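Local atomic coordinates of core protein VP4 (Bluetongue virus, PDB entry 2JHP), a protein that caps the viral messenger RNA as a multifunctional enzyme of the virus core, which binds S-adenosyl-L-homocysteine and guanine at two sites each. Residues L23-L28 against Y49-V54; G213-V218 against C230-V235. All coordinates share one frame; numbering follows the deposited sequence.

Contact 1 (L23-L28 against Y49-V54)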
loop_
_atom_site.group_PDB
_atom_site.type_symbol
_atom_site.label_atom_id
_atom_site.label_comp_id
_atom_site.label_asym_id
_atom_site.label_seq_id
_atom_site.Cartn_x
_atom_site.Cartn_y
_atom_site.Cartn_z
ATOM N N LEU A 23 29.907 10.414 -0.886
ATOM C CA LEU A 23 29.659 9.097 -0.337
ATOM C C LEU A 23 30.902 8.230 -0.534
ATOM O O LEU A 23 31.671 8.445 -1.481
ATOM C CB LEU A 23 28.452 8.454 -1.015
ATOM C CG LEU A 23 27.124 9.202 -0.937
ATOM C CD1 LEU A 23 26.073 8.359 -1.603
ATOM C CD2 LEU A 23 26.722 9.516 0.494
ATOM N N PRO A 24 31.098 7.237 0.348
ATOM C CA PRO A 24 32.301 6.417 0.257
ATOM C C PRO A 24 32.191 5.490 -0.944
ATOM O O PRO A 24 31.095 5.323 -1.490
ATOM C CB PRO A 24 32.301 5.605 1.560
ATOM C CG PRO A 24 31.039 5.945 2.282
ATOM C CD PRO A 24 30.182 6.785 1.412
ATOM N N ILE A 25 33.320 4.920 -1.355
ATOM C CA ILE A 25 33.386 4.040 -2.519
ATOM C C ILE A 25 33.949 2.686 -2.110
ATOM O O ILE A 25 34.925 2.598 -1.358
ATOM C CB ILE A 25 34.271 4.650 -3.637
ATOM C CG1 ILE A 25 33.742 6.024 -4.046
ATOM C CG2 ILE A 25 34.322 3.744 -4.860
ATOM C CD1 ILE A 25 34.825 7.076 -4.126
ATOM N N TRP A 26 33.324 1.637 -2.616
ATOM C CA TRP A 26 33.771 0.276 -2.373
ATOM C C TRP A 26 34.179 -0.345 -3.704
ATOM O O TRP A 26 33.334 -0.576 -4.573
ATOM C CB TRP A 26 32.645 -0.518 -1.696
ATOM C CG TRP A 26 32.925 -1.970 -1.338
ATOM C CD1 TRP A 26 34.131 -2.618 -1.333
ATOM C CD2 TRP A 26 31.956 -2.927 -0.889
ATOM N NE1 TRP A 26 33.966 -3.924 -0.927
ATOM C CE2 TRP A 26 32.642 -4.138 -0.647
ATOM C CE3 TRP A 26 30.569 -2.878 -0.672
ATOM C CZ2 TRP A 26 31.989 -5.294 -0.202
ATOM C CZ3 TRP A 26 29.916 -4.035 -0.228
ATOM C CH2 TRP A 26 30.632 -5.222 0.006
ATOM N N LYS A 27 35.472 -0.612 -3.859
ATOM C CA LYS A 27 35.968 -1.364 -5.005
ATOM C C LYS A 27 36.104 -2.847 -4.674
ATOM O O LYS A 27 37.010 -3.249 -3.944
ATOM C CB LYS A 27 37.312 -0.804 -5.473
ATOM C CG LYS A 27 38.004 -1.652 -6.527
ATOM C CD LYS A 27 39.453 -1.231 -6.710
ATOM C CE LYS A 27 40.089 -1.938 -7.896
ATOM N NZ LYS A 27 41.568 -1.770 -7.916
ATOM N N LEU A 28 35.199 -3.655 -5.216
ATOM C CA LEU A 28 35.498 -5.050 -5.512
ATOM C C LEU A 28 36.090 -5.203 -6.909
ATOM O O LEU A 28 36.572 -4.237 -7.498
ATOM C CB LEU A 28 34.238 -5.908 -5.379
ATOM C CG LEU A 28 33.049 -5.261 -4.665
ATOM C CD1 LEU A 28 31.767 -5.473 -5.455
ATOM C CD2 LEU A 28 32.909 -5.805 -3.252
ATOM N N TYR A 49 28.762 3.805 -2.701
ATOM C CA TYR A 49 28.849 3.413 -4.091
ATOM C C TYR A 49 29.733 2.195 -4.222
ATOM O O TYR A 49 30.686 2.028 -3.462
ATOM C CB TYR A 49 29.414 4.545 -4.927
ATOM C CG TYR A 49 28.469 5.693 -5.134
ATOM C CD1 TYR A 49 27.314 5.548 -5.905
ATOM C CD2 TYR A 49 28.746 6.941 -4.588
ATOM C CE1 TYR A 49 26.444 6.624 -6.111
ATOM C CE2 TYR A 49 27.881 8.022 -4.784
ATOM C CZ TYR A 49 26.741 7.853 -5.545
ATOM O OH TYR A 49 25.903 8.919 -5.724
ATOM N N ALA A 50 29.411 1.352 -5.195
ATOM C CA ALA A 50 30.216 0.178 -5.492
ATOM C C ALA A 50 30.308 -0.083 -6.992
ATOM O O ALA A 50 29.329 0.080 -7.723
ATOM C CB ALA A 50 29.647 -1.040 -4.776
ATOM N N TYR A 51 31.494 -0.495 -7.432
ATOM C CA TYR A 51 31.740 -0.927 -8.813
ATOM C C TYR A 51 32.713 -2.109 -8.850
ATOM O O TYR A 51 33.442 -2.351 -7.886
ATOM C CB TYR A 51 32.291 0.230 -9.659
ATOM C CG TYR A 51 33.655 0.740 -9.225
ATOM C CD1 TYR A 51 34.821 0.046 -9.556
ATOM C CD2 TYR A 51 33.781 1.928 -8.500
ATOM C CE1 TYR A 51 36.078 0.514 -9.167
ATOM C CE2 TYR A 51 35.035 2.406 -8.108
ATOM C CZ TYR A 51 36.177 1.692 -8.444
ATOM O OH TYR A 51 37.419 2.152 -8.058
ATOM N N GLY A 52 32.738 -2.817 -9.980
ATOM C CA GLY A 52 33.553 -4.026 -10.139
ATOM C C GLY A 52 32.676 -5.253 -10.325
ATOM O O GLY A 52 31.443 -5.149 -10.305
ATOM N N ASP A 53 33.312 -6.415 -10.479
ATOM C CA ASP A 53 32.613 -7.669 -10.802
ATOM C C ASP A 53 31.785 -8.263 -9.647
ATOM O O ASP A 53 32.322 -8.578 -8.583
ATOM C CB ASP A 53 33.612 -8.701 -11.342
ATOM C CG ASP A 53 33.000 -10.084 -11.510
ATOM O OD1 ASP A 53 31.848 -10.177 -11.978
ATOM O OD2 ASP A 53 33.675 -11.079 -11.172
ATOM N N VAL A 54 30.479 -8.422 -9.878
ATOM C CA VAL A 54 29.565 -9.014 -8.884
ATOM C C VAL A 54 28.913 -10.285 -9.411
ATOM O O VAL A 54 27.982 -10.814 -8.795
ATOM C CB VAL A 54 28.431 -8.032 -8.436
ATOM C CG1 VAL A 54 28.970 -6.940 -7.518
ATOM C CG2 VAL A 54 27.689 -7.436 -9.638
#
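Tyr49 and Leu23 meet where two parallel strands begin to pair, and the tyrosine can be followed outward atom by atom. Tyr49 CB lies 3.9 Å from Pro24 O. Beyond it, CG sits beside the backbone N (chi1 -72°), and the ring passes the leucine obliquely: Tyr49 CD2 lies beside Leu23 CB, while Tyr49 CE2 is 3.7 Å and Tyr49 CZ 4.0 Å from Leu23 CD1. The hydroxyl at the tip hydrogen-bonds Glu103 on helix 99-112, whose Met99, Phe102 and Ile106 also touch this side chain. The backbone ladder starts with Tyr49 N to Pro24 O, 3.0 Å, and Trp26 N to Tyr49 O, 2.8 Å; it continues with two weak hydrogen bonds, Tyr51 N to Trp26 O and Leu28 N to Tyr51 O. On the same face as Tyr49, the Tyr51 side chain spans Ile25 and Lys27 of the other strand, with Tyr51 CE2 3.6 Å from Ile25 CG2 and Tyr51 CE1 3.9 Å from Lys27 CG. The opposite face bears Trp26 and Ala50; there the indole lies against Leu37, Glu40 and Asn41 of helix 34-41. Strand 25-27, helix 34-41 and strand 48-51 thus form a beta-alpha-beta crossover at the edge of a five-stranded parallel sheet, whose strand order, 2-3-1-4-5, is also found in P-loop kinases, a resemblance of topology only.

Contact 2 (G213-V218 against C230-V235); sequences GRFRRV and CSDPNV
The carbonyl oxygen of Phe215, at the C-terminal end of a helix, accepts two N-H groups, Val218 N at 3.0 Å from Phe215 O in a tight turn of the chain and the indole NE1 of Trp220, and has Asn234 ND2 3.1 Å away. The clear hydrogen bond between 213-218 and 230-235 runs from the same amide nitrogen to the carbonyl of Val218, three residues on, Asn234 ND2 to Val218 O, 2.8 Å. It is moderately bent at the hydrogen (146°), while ND2 approaches the oxygen almost in line with the C=O bond and Val218 O lies somewhat out of the plane of the amide. One asparagine side chain thus reaches across to the turn that leads from the helix into strand 219-223.

Asn234 CG sits between its own backbone N and carbonyl carbon (chi1 64°), and the amide stands nearly upright on the Phe215 ring, their planes 83° apart. ND2 lies over one face toward the rim, and Asn234 OD1 is 3.8 Å from Phe215 CE2. At the edge of that ring comes Asp232 CG, and Val235 CG2 touches Phe215 CZ at 3.7 Å, the two side chains crossing at about a right angle. Trp220 stacks on Phe215, while Leu204 and Lys208 of helix 202-210 also touch it.

Residues 232-235 form a type I beta turn, closed by Val235 N to Asp232 O at 3.1 Å. Arg214, next to Phe215, turns elsewhere and through its NH1 hydrogen-bonds O6 of a bound guanine. The arrangement belongs to the edge of a seven-stranded sheet ordered 3-2-1-4-5-7-6, the signature of the Rossmann-like fold of class I methyltransferases.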
loop_
_atom_site.group_PDB
_atom_site.type_symbol
_atom_site.label_atom_id
_atom_site.label_comp_id
_atom_site.label_asym_id
_atom_site.label_seq_id
_atom_site.Cartn_x
_atom_site.Cartn_y
_atom_site.Cartn_z
ATOM N N GLY A 213 -10.493 -2.880 -17.181
ATOM C CA GLY A 213 -10.893 -3.863 -16.171
ATOM C C GLY A 213 -12.299 -3.675 -15.628
ATOM O O GLY A 213 -13.194 -4.494 -15.892
ATOM N N ARG A 214 -12.504 -2.591 -14.881
ATOM C CA ARG A 214 -13.805 -2.345 -14.278
ATOM C C ARG A 214 -14.902 -2.052 -15.282
ATOM O O ARG A 214 -16.083 -2.250 -14.976
ATOM C CB ARG A 214 -13.763 -1.283 -13.178
ATOM C CG ARG A 214 -12.866 -0.121 -13.417
ATOM C CD ARG A 214 -12.799 0.719 -12.149
ATOM N NE ARG A 214 -12.169 0.024 -11.024
ATOM C CZ ARG A 214 -11.339 0.601 -10.153
ATOM N NH1 ARG A 214 -11.026 1.890 -10.273
ATOM N NH2 ARG A 214 -10.806 -0.111 -9.162
ATOM N N PHE A 215 -14.524 -1.606 -16.479
ATOM C CA PHE A 215 -15.491 -1.542 -17.570
ATOM C C PHE A 215 -16.012 -2.942 -17.915
ATOM O O PHE A 215 -17.219 -3.190 -17.846
ATOM C CB PHE A 215 -14.931 -0.854 -18.812
ATOM C CG PHE A 215 -15.904 -0.822 -19.955
ATOM C CD1 PHE A 215 -16.943 0.111 -19.974
ATOM C CD2 PHE A 215 -15.809 -1.748 -21.001
ATOM C CE1 PHE A 215 -17.864 0.143 -21.025
ATOM C CE2 PHE A 215 -16.719 -1.729 -22.067
ATOM C CZ PHE A 215 -17.749 -0.779 -22.081
ATOM N N ARG A 216 -15.095 -3.849 -18.256
ATOM C CA ARG A 216 -15.454 -5.221 -18.635
ATOM C C ARG A 216 -16.268 -5.985 -17.585
ATOM O O ARG A 216 -17.164 -6.750 -17.944
ATOM C CB ARG A 216 -14.223 -6.030 -19.049
ATOM C CG ARG A 216 -14.019 -6.070 -20.556
ATOM C CD ARG A 216 -13.139 -7.246 -21.000
ATOM N NE ARG A 216 -11.689 -6.998 -20.990
ATOM C CZ ARG A 216 -11.085 -5.806 -21.062
ATOM N NH1 ARG A 216 -11.788 -4.673 -21.159
ATOM N NH2 ARG A 216 -9.757 -5.746 -21.042
ATOM N N ARG A 217 -15.971 -5.766 -16.302
ATOM C CA ARG A 217 -16.670 -6.463 -15.217
ATOM C C ARG A 217 -18.095 -5.925 -14.949
ATOM O O ARG A 217 -18.807 -6.426 -14.064
ATOM C CB ARG A 217 -15.845 -6.428 -13.929
ATOM C CG ARG A 217 -14.453 -7.048 -14.006
ATOM C CD ARG A 217 -13.831 -7.205 -12.609
ATOM N NE ARG A 217 -14.103 -6.058 -11.728
ATOM C CZ ARG A 217 -13.361 -4.949 -11.647
ATOM N NH1 ARG A 217 -12.264 -4.805 -12.390
ATOM N NH2 ARG A 217 -13.718 -3.978 -10.807
ATOM N N VAL A 218 -18.518 -4.918 -15.710
ATOM C CA VAL A 218 -19.808 -4.293 -15.464
ATOM C C VAL A 218 -20.769 -4.507 -16.625
ATOM O O VAL A 218 -20.368 -4.450 -17.786
ATOM C CB VAL A 218 -19.628 -2.794 -15.139
ATOM C CG1 VAL A 218 -20.924 -2.003 -15.353
ATOM C CG2 VAL A 218 -19.109 -2.635 -13.717
ATOM N N CYS A 230 -23.755 0.265 -30.083
ATOM C CA CYS A 230 -22.565 -0.130 -29.338
ATOM C C CYS A 230 -22.319 -1.636 -29.441
ATOM O O CYS A 230 -23.019 -2.453 -28.819
ATOM C CB CYS A 230 -22.638 0.321 -27.879
ATOM S SG CYS A 230 -21.066 0.166 -26.999
ATOM N N SER A 231 -21.305 -1.980 -30.230
ATOM C CA SER A 231 -20.942 -3.366 -30.508
ATOM C C SER A 231 -20.341 -4.092 -29.300
ATOM O O SER A 231 -20.092 -5.294 -29.368
ATOM C CB SER A 231 -19.962 -3.412 -31.679
ATOM O OG SER A 231 -18.726 -2.825 -31.307
ATOM N N ASP A 232 -20.096 -3.365 -28.210
ATOM C CA ASP A 232 -19.633 -3.986 -26.973
ATOM C C ASP A 232 -20.739 -4.847 -26.366
ATOM O O ASP A 232 -21.848 -4.363 -26.138
ATOM C CB ASP A 232 -19.110 -2.946 -25.978
ATOM C CG ASP A 232 -17.617 -2.697 -26.129
ATOM O OD1 ASP A 232 -16.832 -3.674 -26.029
ATOM O OD2 ASP A 232 -17.219 -1.531 -26.352
ATOM N N PRO A 233 -20.442 -6.142 -26.142
ATOM C CA PRO A 233 -21.407 -7.131 -25.656
ATOM C C PRO A 233 -21.995 -6.831 -24.276
ATOM O O PRO A 233 -23.138 -7.201 -24.017
ATOM C CB PRO A 233 -20.601 -8.432 -25.634
ATOM C CG PRO A 233 -19.186 -8.007 -25.612
ATOM C CD PRO A 233 -19.122 -6.745 -26.387
ATOM N N ASN A 234 -21.233 -6.172 -23.406
ATOM C CA ASN A 234 -21.744 -5.787 -22.086
ATOM C C ASN A 234 -22.392 -4.389 -22.051
ATOM O O ASN A 234 -22.721 -3.876 -20.970
ATOM C CB ASN A 234 -20.658 -5.924 -21.006
ATOM C CG ASN A 234 -19.483 -4.979 -21.231
ATOM O OD1 ASN A 234 -19.130 -4.661 -22.365
ATOM N ND2 ASN A 234 -18.872 -4.538 -20.146
ATOM N N VAL A 235 -22.575 -3.780 -23.223
ATOM C CA VAL A 235 -23.352 -2.535 -23.330
ATOM C C VAL A 235 -24.665 -2.771 -24.056
ATOM O O VAL A 235 -24.704 -2.976 -25.271
ATOM C CB VAL A 235 -22.578 -1.354 -23.987
ATOM C CG1 VAL A 235 -23.419 -0.098 -23.941
ATOM C CG2 VAL A 235 -21.245 -1.114 -23.265
#

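Two contacts in series each close a loop beside the edge strand of a different sheet. From the N terminus, strand 7-10 comes first; contact 1 then closes a loop of 20 residues that holds helix 34-41, and so sets the edge of the five-stranded parallel sheet. The chain then adds strands 67-71 and 87-88 to the same sheet, passes through helices 99-112 and 114-128 and the first strands of a second sheet, and reaches the third. There contact 2 closes a shorter loop of 11 residues containing strand 219-223, tying the end of helix 212-216 to the approach to edge strand 235-238. The loops neither nest nor cross, and the contact centres lie about 53 Å apart.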